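Local coordinates for xylose isomerase-like TIM barrel domain-containing protein (Thermus thermophilus, PDB 3AYV) that binds zinc ions in a TIM barrel and may act on DNA as an AP endonuclease-like enzyme, though its function remains unproven, at residues A26-D31 and G50-H55; R76-G81 and G120-R125; S97-G102 and S138-P143; R197-G202 and V224-E229. All coordinates share one frame; numbering follows the deposited sequence.

Contact 1: A26-D31 and G50-H55; sequences AEVYLD and GKLSVH. With ZN (zinc ion), chain E.
Two neighbouring parallel strands of a TIM barrel meet here, Glu27 and Ser53 side by side on one face and Tyr29 and His55 following them toward the zinc site. The strand axes approach to 4.2 Å with their directions 27° apart, and five backbone hydrogen bonds fix the register, from Ala26 N to Lys51 O (2.8 Å) up to Leu30 N and His55 O (3.1 Å). His55 has CG anti to the backbone N (chi1 -162°), its CB packs on the backbone and CB of Tyr29, and its NE2 binds zinc at 2.3 Å; two waters, His96 and Glu136 complete that site. Ser53 OG donates to Glu27 OE2, although the position of that carboxylate oxygen is less certain, and Glu27 OE1 is hydrogen-bonded to His187, a ligand of a second zinc. An alanine in place of Glu27 would probably leave Ser53 OG and His187 NE2 without this carboxylate partner. On the other face, which Val54 shares, Val28 CG2 meets Leu52 CD1 at 4.0 Å; Leu30, just beyond the strand end, brings CG to 4.2 Å from Val54 CB. Helix 38-47 links the two strands as a beta-alpha-beta unit, with strand 3-8 flanking 25-29 and strand 92-96 flanking 52-55.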
loop_
_atom_site.group_PDB
_atom_site.type_symbol
_atom_site.label_atom_id
_atom_site.label_comp_id
_atom_site.label_asym_id
_atom_site.label_seq_id
_atom_site.Cartn_x
_atom_site.Cartn_y
_atom_site.Cartn_z
ATOM N N ALA A 26 -2.955 8.778 8.755
ATOM C CA ALA A 26 -1.941 9.049 7.742
ATOM C C ALA A 26 -1.337 7.759 7.200
ATOM O O ALA A 26 -1.121 6.820 7.955
ATOM C CB ALA A 26 -0.834 9.911 8.327
ATOM N N GLU A 27 -1.067 7.737 5.895
ATOM C CA GLU A 27 -0.134 6.750 5.347
ATOM C C GLU A 27 0.916 7.503 4.554
ATOM O O GLU A 27 0.632 8.053 3.477
ATOM C CB GLU A 27 -0.842 5.704 4.481
ATOM C CG GLU A 27 0.146 4.663 3.979
ATOM C CD GLU A 27 -0.489 3.345 3.658
ATOM O OE1 GLU A 27 -0.592 3.028 2.463
ATOM O OE2 GLU A 27 -0.878 2.624 4.597
ATOM N N VAL A 28 2.124 7.544 5.097
ATOM C CA VAL A 28 3.169 8.394 4.566
ATOM C C VAL A 28 4.093 7.610 3.646
ATOM O O VAL A 28 4.681 6.606 4.052
ATOM C CB VAL A 28 4.044 8.986 5.689
ATOM C CG1 VAL A 28 4.992 10.040 5.079
ATOM C CG2 VAL A 28 3.172 9.614 6.782
ATOM N N TYR A 29 4.230 8.085 2.415
ATOM C CA TYR A 29 5.166 7.460 1.497
ATOM C C TYR A 29 6.558 7.998 1.738
ATOM O O TYR A 29 6.786 9.214 1.785
ATOM C CB TYR A 29 4.707 7.683 0.057
ATOM C CG TYR A 29 5.820 7.520 -0.960
ATOM C CD1 TYR A 29 6.258 6.251 -1.350
ATOM C CD2 TYR A 29 6.385 8.635 -1.578
ATOM C CE1 TYR A 29 7.271 6.095 -2.310
ATOM C CE2 TYR A 29 7.396 8.498 -2.539
ATOM C CZ TYR A 29 7.827 7.232 -2.909
ATOM O OH TYR A 29 8.815 7.123 -3.883
ATOM N N LEU A 30 7.507 7.082 1.898
ATOM C CA LEU A 30 8.855 7.455 2.290
ATOM C C LEU A 30 9.708 7.742 1.043
ATOM O O LEU A 30 10.405 6.845 0.547
ATOM C CB LEU A 30 9.475 6.371 3.194
ATOM C CG LEU A 30 8.636 5.978 4.423
ATOM C CD1 LEU A 30 9.361 4.910 5.269
ATOM C CD2 LEU A 30 8.366 7.198 5.297
ATOM N N ASP A 31 9.633 8.989 0.557
ATOM C CA ASP A 31 10.478 9.468 -0.562
ATOM C C ASP A 31 11.918 8.982 -0.363
ATOM O O ASP A 31 12.576 9.295 0.657
ATOM C CB ASP A 31 10.496 11.019 -0.675
ATOM C CG ASP A 31 9.120 11.634 -0.834
ATOM O OD1 ASP A 31 8.311 11.589 0.123
ATOM O OD2 ASP A 31 8.851 12.205 -1.919
ATOM N N GLY A 50 -2.063 10.200 16.030
ATOM C CA GLY A 50 -3.218 9.706 15.277
ATOM C C GLY A 50 -2.636 8.519 14.534
ATOM O O GLY A 50 -1.415 8.333 14.550
ATOM N N LYS A 51 -3.483 7.710 13.906
ATOM C CA LYS A 51 -3.015 6.446 13.332
ATOM C C LYS A 51 -2.126 6.699 12.113
ATOM O O LYS A 51 -2.452 7.514 11.252
ATOM C CB LYS A 51 -4.182 5.507 13.034
ATOM C CG LYS A 51 -4.821 4.929 14.330
ATOM C CD LYS A 51 -6.113 4.167 14.054
ATOM C CE LYS A 51 -6.650 3.523 15.332
ATOM N NZ LYS A 51 -8.136 3.381 15.273
ATOM N N LEU A 52 -0.988 6.012 12.083
ATOM C CA LEU A 52 -0.026 6.216 11.006
ATOM C C LEU A 52 0.503 4.880 10.483
ATOM O O LEU A 52 0.839 3.974 11.254
ATOM C CB LEU A 52 1.121 7.117 11.465
ATOM C CG LEU A 52 2.205 7.478 10.422
ATOM C CD1 LEU A 52 2.784 8.839 10.694
ATOM C CD2 LEU A 52 3.346 6.404 10.331
ATOM N N SER A 53 0.563 4.785 9.163
ATOM C CA SER A 53 1.188 3.659 8.489
ATOM C C SER A 53 2.126 4.276 7.454
ATOM O O SER A 53 2.124 5.489 7.258
ATOM C CB SER A 53 0.139 2.743 7.845
ATOM O OG SER A 53 -0.827 3.461 7.083
ATOM N N VAL A 54 2.965 3.460 6.817
ATOM C CA VAL A 54 3.857 4.020 5.793
ATOM C C VAL A 54 3.748 3.214 4.510
ATOM O O VAL A 54 3.392 2.036 4.533
ATOM C CB VAL A 54 5.361 4.059 6.201
ATOM C CG1 VAL A 54 5.581 4.846 7.501
ATOM C CG2 VAL A 54 5.912 2.648 6.316
ATOM N N HIS A 55 4.050 3.875 3.393
ATOM C CA HIS A 55 4.295 3.159 2.127
ATOM C C HIS A 55 5.794 3.142 1.914
ATOM O O HIS A 55 6.438 4.192 1.844
ATOM C CB HIS A 55 3.602 3.877 0.964
ATOM C CG HIS A 55 3.447 3.012 -0.245
ATOM N ND1 HIS A 55 4.518 2.386 -0.860
ATOM C CD2 HIS A 55 2.345 2.633 -0.930
ATOM C CE1 HIS A 55 4.072 1.666 -1.878
ATOM N NE2 HIS A 55 2.761 1.811 -1.949
HETATM ZN ZN ZN E . 1.241 1.177 -3.546
HETATM O O HOH W 1 -0.113 2.764 -3.278
HETATM O O HOH W 2 1.684 2.803 -5.336
#

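Contact 2: R76-G81 and G120-R125; sequences RRLLFG and GLVVRR
Leu79 and Val122 have their CA atoms 6.2 Å apart where two helical segments run almost exactly parallel, their axes 4° apart in direction and 9.8 Å apart at closest approach. Leu79 has the largest share of the packing, through one methyl: CD2 lies 3.7 Å from Arg125 CB and equally close to the carbonyl oxygen of Leu121, and it also reaches the backbone of Val122. CG lies anti to the carbonyl carbon (chi1 -66°), and from it CD2 is the branch that reaches the other helix. Leu78 adds a second apolar touch, its CD1 4.2 Å from Val122 CG2, where the two side chains cross obliquely. Arg125 meets Leu79 with its aliphatic base, CG 4.0 Å from Leu79 CD2, and then bends at chi2 (56°). Its NE donates to a water at 2.8 Å, which in turn makes a weak bond to Leu79 O, while NH2 forms a salt bridge to Asp83. Val122 also touches Leu75, Leu82 and, on strand 132-136, Leu133. Parallel neighbouring helices, joined by apolar side chains and lying against the strands, are what the outer helical layer of a TIM barrel consists of.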
loop_
_atom_site.group_PDB
_atom_site.type_symbol
_atom_site.label_atom_id
_atom_site.label_comp_id
_atom_site.label_asym_id
_atom_site.label_seq_id
_atom_site.Cartn_x
_atom_site.Cartn_y
_atom_site.Cartn_z
ATOM N N ARG A 76 18.092 -2.691 0.798
ATOM C CA ARG A 76 18.454 -1.533 1.651
ATOM C C ARG A 76 17.288 -0.552 1.829
ATOM O O ARG A 76 17.024 -0.077 2.958
ATOM C CB ARG A 76 19.714 -0.810 1.137
ATOM C CG ARG A 76 21.011 -1.605 1.266
ATOM C CD ARG A 76 22.290 -0.772 0.915
ATOM N NE ARG A 76 22.310 -0.122 -0.410
ATOM C CZ ARG A 76 22.778 -0.692 -1.530
ATOM N NH1 ARG A 76 23.223 -1.942 -1.530
ATOM N NH2 ARG A 76 22.765 -0.021 -2.670
ATOM N N ARG A 77 16.571 -0.271 0.736
ATOM C CA ARG A 77 15.408 0.623 0.764
ATOM C C ARG A 77 14.269 0.108 1.673
ATOM O O ARG A 77 13.662 0.901 2.451
ATOM C CB ARG A 77 14.867 0.850 -0.659
ATOM C CG ARG A 77 15.763 1.737 -1.537
ATOM C CD ARG A 77 15.606 3.184 -1.172
ATOM N NE ARG A 77 16.335 4.109 -2.050
ATOM C CZ ARG A 77 17.369 4.853 -1.680
ATOM N NH1 ARG A 77 17.854 4.776 -0.437
ATOM N NH2 ARG A 77 17.912 5.693 -2.548
ATOM N N LEU A 78 13.944 -1.186 1.558
ATOM C CA LEU A 78 12.890 -1.760 2.381
ATOM C C LEU A 78 13.278 -1.774 3.881
ATOM O O LEU A 78 12.480 -1.380 4.730
ATOM C CB LEU A 78 12.528 -3.178 1.920
ATOM C CG LEU A 78 11.942 -3.231 0.498
ATOM C CD1 LEU A 78 11.648 -4.677 0.158
ATOM C CD2 LEU A 78 10.641 -2.389 0.409
ATOM N N LEU A 79 14.494 -2.202 4.168
ATOM C CA LEU A 79 14.989 -2.284 5.562
ATOM C C LEU A 79 15.102 -0.902 6.231
ATOM O O LEU A 79 14.648 -0.714 7.378
ATOM C CB LEU A 79 16.311 -3.046 5.610
ATOM C CG LEU A 79 16.248 -4.542 5.244
ATOM C CD1 LEU A 79 17.674 -5.100 5.197
ATOM C CD2 LEU A 79 15.388 -5.337 6.229
ATOM N N PHE A 80 15.640 0.071 5.509
ATOM C CA PHE A 80 15.761 1.423 6.053
ATOM C C PHE A 80 14.394 2.069 6.225
ATOM O O PHE A 80 14.107 2.681 7.273
ATOM C CB PHE A 80 16.702 2.296 5.221
ATOM C CG PHE A 80 17.214 3.502 5.980
ATOM C CD1 PHE A 80 17.635 3.370 7.308
ATOM C CD2 PHE A 80 17.236 4.751 5.394
ATOM C CE1 PHE A 80 18.092 4.478 8.029
ATOM C CE2 PHE A 80 17.707 5.872 6.106
ATOM C CZ PHE A 80 18.125 5.735 7.408
ATOM N N GLY A 81 13.524 1.877 5.228
ATOM C CA GLY A 81 12.147 2.344 5.299
ATOM C C GLY A 81 11.452 1.770 6.539
ATOM O O GLY A 81 10.682 2.483 7.206
ATOM N N GLY A 120 12.541 -12.797 3.325
ATOM C CA GLY A 120 12.916 -13.347 4.658
ATOM C C GLY A 120 13.415 -12.270 5.627
ATOM O O GLY A 120 12.860 -12.121 6.725
ATOM N N LEU A 121 14.445 -11.521 5.220
ATOM C CA LEU A 121 15.066 -10.478 6.082
ATOM C C LEU A 121 14.142 -9.308 6.351
ATOM O O LEU A 121 14.203 -8.682 7.410
ATOM C CB LEU A 121 16.374 -9.952 5.483
ATOM C CG LEU A 121 17.581 -10.895 5.426
ATOM C CD1 LEU A 121 18.768 -10.138 4.811
ATOM C CD2 LEU A 121 17.960 -11.536 6.798
ATOM N N VAL A 122 13.293 -8.995 5.369
ATOM C CA VAL A 122 12.351 -7.900 5.515
ATOM C C VAL A 122 11.245 -8.243 6.508
ATOM O O VAL A 122 10.931 -7.434 7.389
ATOM C CB VAL A 122 11.744 -7.513 4.152
ATOM C CG1 VAL A 122 10.858 -6.268 4.288
ATOM C CG2 VAL A 122 12.885 -7.253 3.196
ATOM N N VAL A 123 10.673 -9.440 6.381
ATOM C CA VAL A 123 9.662 -9.911 7.337
ATOM C C VAL A 123 10.265 -9.978 8.760
ATOM O O VAL A 123 9.610 -9.590 9.744
ATOM C CB VAL A 123 9.091 -11.280 6.913
ATOM C CG1 VAL A 123 8.153 -11.871 7.986
ATOM C CG2 VAL A 123 8.286 -11.096 5.609
ATOM N N ARG A 124 11.503 -10.459 8.845
ATOM C CA ARG A 124 12.169 -10.574 10.148
ATOM C C ARG A 124 12.379 -9.198 10.778
ATOM O O ARG A 124 12.136 -9.023 11.995
ATOM C CB ARG A 124 13.481 -11.360 10.041
ATOM C CG ARG A 124 13.282 -12.854 9.704
ATOM C CD ARG A 124 14.633 -13.507 9.342
ATOM N NE ARG A 124 15.618 -13.332 10.413
ATOM C CZ ARG A 124 16.837 -13.876 10.425
ATOM N NH1 ARG A 124 17.252 -14.630 9.411
ATOM N NH2 ARG A 124 17.649 -13.664 11.459
ATOM N N ARG A 125 12.781 -8.213 9.969
ATOM C CA ARG A 125 13.003 -6.845 10.471
ATOM C C ARG A 125 11.692 -6.222 10.957
ATOM O O ARG A 125 11.657 -5.576 12.014
ATOM C CB ARG A 125 13.687 -5.938 9.404
ATOM C CG ARG A 125 14.094 -4.537 9.900
ATOM C CD ARG A 125 15.031 -4.615 11.136
ATOM N NE ARG A 125 15.552 -3.294 11.544
ATOM C CZ ARG A 125 15.755 -2.912 12.808
ATOM N NH1 ARG A 125 15.471 -3.730 13.818
ATOM N NH2 ARG A 125 16.219 -1.694 13.077
HETATM O O HOH W 3 16.633 -2.309 9.206
#

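Contact 3: S97-G102 and S138-P143; sequences SGIPHG and SHEPHP
Ser97 and Glu140 form one of two direct polar links between two loops: Ser97 OG donates to Glu140 OE2 at 2.6 Å, meeting it on the anti side and 27° out of the carboxylate plane. Ser97 OG also accepts from Ile99 N, an ST turn. The other oxygen, Glu140 OE1, takes Ser138 N on its syn lone pair at 2.8 Å, with the chain bent at chi2 (80°). Water adds further bridges: one accepts from Ser97 N and Ser138 OG and donates to Glu140 OE2, and another donates to Ile99 O and Ser138 OG. An alanine at Glu140 would probably leave Ser97 OG and Ser138 N without their carboxylate acceptor and open a gap beside Ile99 CG2. Among apolar contacts, Ile99 CG2 lies 3.9 Å from His139 CB and 4.0 Å from Glu140 CG. The two histidines meet rim to rim, ring planes at 84°, with His139 ND1 at the edge of the His101 ring and hydrogen-bonded to His101 ND1 at 3.1 Å. That pairing requires one ND1 to carry a proton and the other to lack one. The side chain of Ser138 is about 4 Å from those of the zinc ligands His96 and His165, so carboxylate and water form a shared acceptor system tying the loops together beside the metal ligands.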
loop_
_atom_site.group_PDB
_atom_site.type_symbol
_atom_site.label_atom_id
_atom_site.label_comp_id
_atom_site.label_asym_id
_atom_site.label_seq_id
_atom_site.Cartn_x
_atom_site.Cartn_y
_atom_site.Cartn_z
ATOM N N SER A 97 5.342 -5.968 -4.884
ATOM C CA SER A 97 6.151 -7.189 -5.144
ATOM C C SER A 97 7.408 -6.962 -5.997
ATOM O O SER A 97 8.326 -7.804 -5.991
ATOM C CB SER A 97 5.292 -8.294 -5.780
ATOM O OG SER A 97 5.094 -8.033 -7.172
ATOM N N GLY A 98 7.437 -5.869 -6.749
ATOM C CA GLY A 98 8.569 -5.611 -7.637
ATOM C C GLY A 98 8.347 -6.168 -9.048
ATOM O O GLY A 98 9.159 -5.922 -9.953
ATOM N N ILE A 99 7.244 -6.887 -9.245
ATOM C CA ILE A 99 6.984 -7.520 -10.563
ATOM C C ILE A 99 6.854 -6.423 -11.659
ATOM O O ILE A 99 6.190 -5.407 -11.434
ATOM C CB ILE A 99 5.771 -8.464 -10.514
ATOM C CG1 ILE A 99 5.772 -9.386 -11.756
ATOM C CG2 ILE A 99 4.413 -7.656 -10.427
ATOM C CD1 ILE A 99 4.562 -10.371 -11.822
ATOM N N PRO A 100 7.545 -6.597 -12.800
ATOM C CA PRO A 100 7.407 -5.666 -13.947
ATOM C C PRO A 100 6.008 -5.752 -14.509
ATOM O O PRO A 100 5.351 -6.767 -14.360
ATOM C CB PRO A 100 8.360 -6.248 -15.009
ATOM C CG PRO A 100 9.286 -7.151 -14.280
ATOM C CD PRO A 100 8.521 -7.675 -13.067
ATOM N N HIS A 101 5.564 -4.707 -15.193
ATOM C CA HIS A 101 4.294 -4.783 -15.857
ATOM C C HIS A 101 4.314 -5.805 -16.995
ATOM O O HIS A 101 5.331 -5.953 -17.666
ATOM C CB HIS A 101 3.954 -3.427 -16.481
ATOM C CG HIS A 101 2.673 -3.478 -17.211
ATOM N ND1 HIS A 101 1.456 -3.541 -16.556
ATOM C CD2 HIS A 101 2.406 -3.613 -18.529
ATOM C CE1 HIS A 101 0.491 -3.668 -17.453
ATOM N NE2 HIS A 101 1.043 -3.711 -18.655
ATOM N N GLY A 102 3.198 -6.498 -17.193
ATOM C CA GLY A 102 3.004 -7.315 -18.391
ATOM C C GLY A 102 3.584 -8.721 -18.358
ATOM O O GLY A 102 3.752 -9.351 -19.414
ATOM N N SER A 138 0.074 -4.837 -7.531
ATOM C CA SER A 138 0.464 -3.806 -8.476
ATOM C C SER A 138 0.205 -4.313 -9.899
ATOM O O SER A 138 -0.910 -4.152 -10.405
ATOM C CB SER A 138 1.919 -3.363 -8.230
ATOM O OG SER A 138 2.827 -4.462 -8.285
ATOM N N HIS A 139 1.164 -5.033 -10.479
ATOM C CA HIS A 139 1.088 -5.497 -11.852
ATOM C C HIS A 139 0.841 -6.987 -12.012
ATOM O O HIS A 139 0.875 -7.475 -13.139
ATOM C CB HIS A 139 2.373 -5.092 -12.631
ATOM C CG HIS A 139 2.564 -3.613 -12.690
ATOM N ND1 HIS A 139 1.938 -2.822 -13.628
ATOM C CD2 HIS A 139 3.252 -2.770 -11.879
ATOM C CE1 HIS A 139 2.252 -1.555 -13.411
ATOM N NE2 HIS A 139 3.048 -1.497 -12.352
ATOM N N GLU A 140 0.565 -7.709 -10.909
ATOM C CA GLU A 140 0.337 -9.158 -11.018
ATOM C C GLU A 140 -0.922 -9.373 -11.849
ATOM O O GLU A 140 -1.912 -8.666 -11.660
ATOM C CB GLU A 140 0.180 -9.853 -9.645
ATOM C CG GLU A 140 1.424 -9.763 -8.731
ATOM C CD GLU A 140 1.536 -8.425 -8.015
ATOM O OE1 GLU A 140 0.642 -7.561 -8.146
ATOM O OE2 GLU A 140 2.553 -8.219 -7.319
ATOM N N PRO A 141 -0.864 -10.311 -12.798
ATOM C CA PRO A 141 -2.079 -10.483 -13.613
ATOM C C PRO A 141 -3.276 -11.096 -12.859
ATOM O O PRO A 141 -4.419 -10.830 -13.242
ATOM C CB PRO A 141 -1.610 -11.337 -14.805
ATOM C CG PRO A 141 -0.271 -11.918 -14.421
ATOM C CD PRO A 141 0.328 -10.964 -13.379
ATOM N N HIS A 142 -3.023 -11.851 -11.782
ATOM C CA HIS A 142 -4.057 -12.602 -11.068
ATOM C C HIS A 142 -3.567 -12.841 -9.635
ATOM O O HIS A 142 -2.354 -12.991 -9.408
ATOM C CB HIS A 142 -4.315 -13.960 -11.787
ATOM C CG HIS A 142 -5.461 -14.749 -11.225
ATOM N ND1 HIS A 142 -5.369 -15.497 -10.065
ATOM C CD2 HIS A 142 -6.732 -14.913 -11.676
ATOM C CE1 HIS A 142 -6.538 -16.061 -9.809
ATOM N NE2 HIS A 142 -7.381 -15.730 -10.778
ATOM N N PRO A 143 -4.496 -12.852 -8.657
ATOM C CA PRO A 143 -4.153 -12.979 -7.239
ATOM C C PRO A 143 -3.455 -14.301 -6.901
ATOM O O PRO A 143 -2.786 -14.395 -5.860
ATOM C CB PRO A 143 -5.511 -12.856 -6.516
ATOM C CG PRO A 143 -6.545 -13.110 -7.579
ATOM C CD PRO A 143 -5.936 -12.594 -8.849
HETATM O O HOH W 4 2.749 -5.874 -6.089
HETATM O O HOH W 5 5.586 -4.187 -8.551
HETATM O O HOH W 6 3.120 -8.395 -14.479
HETATM O O HOH W 7 0.564 -6.589 -15.738
#

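Contact 4: R197-G202 and V224-E229; sequences RHWNLG and VREDPE. With ZN (zinc ion), chain G.
The guanidinium of Arg225 lies flat on the imidazole of His198, their planes 13° apart and their centres separated by 3.9 Å. Arg225 NH1 sits over one ring face, offset toward the rim, 3.3 Å from His198 ND1; both are donors, so the pair is a stack and not a hydrogen bond. In the arginine chain, chi3 (-85°) turns NE aside, and chi4 (-93°) then sets CZ over the ring. On the ring's rim, His198 NE2 binds a zinc ion at 2.4 Å, together with three waters, His165 and Asp196. The two loops follow strands 185-188 and 219-222, and metal ligands near the C-terminal ends of the strands are the usual setting of a TIM-barrel active site. Besides the stack, Arg225 N donates to His198 O at 3.0 Å, in the carbonyl plane, joining the two loops through backbone. Glu226 approaches from the next position with CG between the backbone N and the carbonyl carbon, and its OE2 takes Asn200 N on the anti lone pair at 2.9 Å. Glu226 OE1 pairs with Arg203, which also makes a cation-pi contact with Trp199. Val224 CG2 packs 3.7 Å from Trp199 O.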
loop_
_atom_site.group_PDB
_atom_site.type_symbol
_atom_site.label_atom_id
_atom_site.label_comp_id
_atom_site.label_asym_id
_atom_site.label_seq_id
_atom_site.Cartn_x
_atom_site.Cartn_y
_atom_site.Cartn_z
ATOM N N ARG A 197 -5.721 6.639 -11.952
ATOM C CA ARG A 197 -6.040 8.067 -11.828
ATOM C C ARG A 197 -5.912 8.638 -10.446
ATOM O O ARG A 197 -5.630 9.846 -10.300
ATOM C CB ARG A 197 -7.462 8.338 -12.348
ATOM C CG ARG A 197 -7.620 8.050 -13.821
ATOM C CD ARG A 197 -6.870 9.101 -14.618
ATOM N NE ARG A 197 -7.255 9.044 -16.013
ATOM C CZ ARG A 197 -6.896 9.953 -16.920
ATOM N NH1 ARG A 197 -6.131 10.976 -16.587
ATOM N NH2 ARG A 197 -7.314 9.816 -18.157
ATOM N N HIS A 198 -6.090 7.790 -9.433
ATOM C CA HIS A 198 -6.116 8.265 -8.048
ATOM C C HIS A 198 -7.198 9.342 -7.856
ATOM O O HIS A 198 -6.976 10.337 -7.173
ATOM C CB HIS A 198 -4.721 8.744 -7.580
ATOM C CG HIS A 198 -3.753 7.625 -7.350
ATOM N ND1 HIS A 198 -2.908 7.580 -6.262
ATOM C CD2 HIS A 198 -3.540 6.476 -8.039
ATOM C CE1 HIS A 198 -2.193 6.470 -6.305
ATOM N NE2 HIS A 198 -2.548 5.790 -7.380
ATOM N N TRP A 199 -8.353 9.125 -8.481
ATOM C CA TRP A 199 -9.483 10.036 -8.313
ATOM C C TRP A 199 -10.243 9.679 -7.040
ATOM O O TRP A 199 -10.109 8.565 -6.515
ATOM C CB TRP A 199 -10.447 9.915 -9.478
ATOM C CG TRP A 199 -9.981 10.479 -10.808
ATOM C CD1 TRP A 199 -8.993 11.412 -11.031
ATOM C CD2 TRP A 199 -10.550 10.181 -12.086
ATOM N NE1 TRP A 199 -8.909 11.689 -12.387
ATOM C CE2 TRP A 199 -9.852 10.946 -13.050
ATOM C CE3 TRP A 199 -11.575 9.328 -12.515
ATOM C CZ2 TRP A 199 -10.163 10.885 -14.421
ATOM C CZ3 TRP A 199 -11.874 9.258 -13.880
ATOM C CH2 TRP A 199 -11.170 10.032 -14.808
ATOM N N ASN A 200 -11.045 10.623 -6.555
ATOM C CA ASN A 200 -12.005 10.342 -5.477
ATOM C C ASN A 200 -12.978 9.209 -5.777
ATOM O O ASN A 200 -13.371 8.986 -6.926
ATOM C CB ASN A 200 -12.832 11.607 -5.167
ATOM C CG ASN A 200 -12.098 12.569 -4.264
ATOM O OD1 ASN A 200 -11.908 13.738 -4.598
ATOM N ND2 ASN A 200 -11.684 12.092 -3.119
ATOM N N LEU A 201 -13.381 8.501 -4.727
ATOM C CA LEU A 201 -14.433 7.482 -4.838
ATOM C C LEU A 201 -15.658 8.135 -5.469
ATOM O O LEU A 201 -15.934 9.293 -5.178
ATOM C CB LEU A 201 -14.787 6.950 -3.450
ATOM C CG LEU A 201 -13.636 6.318 -2.659
ATOM C CD1 LEU A 201 -14.158 5.756 -1.310
ATOM C CD2 LEU A 201 -12.968 5.223 -3.509
ATOM N N GLY A 202 -16.340 7.415 -6.347
ATOM C CA GLY A 202 -17.549 7.924 -7.013
ATOM C C GLY A 202 -17.273 8.549 -8.379
ATOM O O GLY A 202 -18.208 8.776 -9.154
ATOM N N VAL A 224 -5.593 9.351 -3.025
ATOM C CA VAL A 224 -6.320 10.290 -3.863
ATOM C C VAL A 224 -5.479 11.538 -4.040
ATOM O O VAL A 224 -4.946 12.088 -3.063
ATOM C CB VAL A 224 -7.707 10.625 -3.229
ATOM C CG1 VAL A 224 -8.400 11.770 -3.945
ATOM C CG2 VAL A 224 -8.620 9.394 -3.263
ATOM N N ARG A 225 -5.362 11.996 -5.283
ATOM C CA ARG A 225 -4.471 13.105 -5.568
ATOM C C ARG A 225 -5.141 14.463 -5.486
ATOM O O ARG A 225 -4.468 15.490 -5.404
ATOM C CB ARG A 225 -3.684 12.861 -6.862
ATOM C CG ARG A 225 -2.554 11.846 -6.604
ATOM C CD ARG A 225 -1.443 11.891 -7.654
ATOM N NE ARG A 225 -1.764 11.069 -8.817
ATOM C CZ ARG A 225 -1.390 9.795 -8.974
ATOM N NH1 ARG A 225 -0.664 9.175 -8.046
ATOM N NH2 ARG A 225 -1.743 9.139 -10.077
ATOM N N GLU A 226 -6.469 14.463 -5.440
ATOM C CA GLU A 226 -7.251 15.694 -5.288
ATOM C C GLU A 226 -7.712 15.786 -3.832
ATOM O O GLU A 226 -7.436 14.878 -3.047
ATOM C CB GLU A 226 -8.445 15.671 -6.252
ATOM C CG GLU A 226 -9.201 14.309 -6.371
ATOM C CD GLU A 226 -10.087 14.195 -7.635
ATOM O OE1 GLU A 226 -9.983 15.076 -8.520
ATOM O OE2 GLU A 226 -10.883 13.235 -7.763
ATOM N N ASP A 227 -8.426 16.857 -3.464
ATOM C CA ASP A 227 -8.985 16.928 -2.123
ATOM C C ASP A 227 -9.799 15.683 -1.792
ATOM O O ASP A 227 -10.709 15.338 -2.525
ATOM C CB ASP A 227 -9.893 18.141 -1.936
ATOM C CG ASP A 227 -10.256 18.334 -0.477
ATOM O OD1 ASP A 227 -9.435 18.928 0.274
ATOM O OD2 ASP A 227 -11.323 17.831 -0.067
ATOM N N PRO A 228 -9.497 15.032 -0.661
ATOM C CA PRO A 228 -10.141 13.753 -0.356
ATOM C C PRO A 228 -11.524 13.835 0.286
ATOM O O PRO A 228 -12.133 12.789 0.539
ATOM C CB PRO A 228 -9.150 13.089 0.607
ATOM C CG PRO A 228 -8.477 14.243 1.316
ATOM C CD PRO A 228 -8.530 15.435 0.378
ATOM N N GLU A 229 -12.051 15.035 0.537
ATOM C CA GLU A 229 -13.353 15.086 1.218
ATOM C C GLU A 229 -14.438 14.269 0.529
ATOM O O GLU A 229 -15.188 13.559 1.208
ATOM C CB GLU A 229 -13.860 16.506 1.479
ATOM C CG GLU A 229 -14.988 16.486 2.506
ATOM C CD GLU A 229 -15.605 17.824 2.749
ATOM O OE1 GLU A 229 -14.862 18.818 2.834
ATOM O OE2 GLU A 229 -16.849 17.867 2.867
HETATM ZN ZN ZN G . -1.898 3.541 -7.606
HETATM O O HOH W 8 -1.739 3.254 -5.450
HETATM O O HOH W 9 -4.224 3.202 -7.207
HETATM O O HOH W 10 0.231 3.928 -7.914
#

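Overall arrangement
All four contacts belong to one eight-stranded TIM barrel. Contact 1 joins strands 25-29 and 52-55 in the wall; contact 2, in the helical layer, touches it where Leu30 CD1 meets Gly81 O at 3.4 Å, the centres of the two contacts about 16 Å apart. Contacts 3 and 4 join loops that follow strands and lie about 23 Å apart between centres. Along the chain, contact 1 closes first, contacts 2 and 3 interleave, and contact 4 comes last. Contacts 2 and 4 are farthest apart, about 31 Å between centres, on opposite sides of the chain's centre. Contacts 1 and 4 each supply a ligand to a different zinc ion of the cluster in the barrel, so strand and loop residues far apart in sequence together build it.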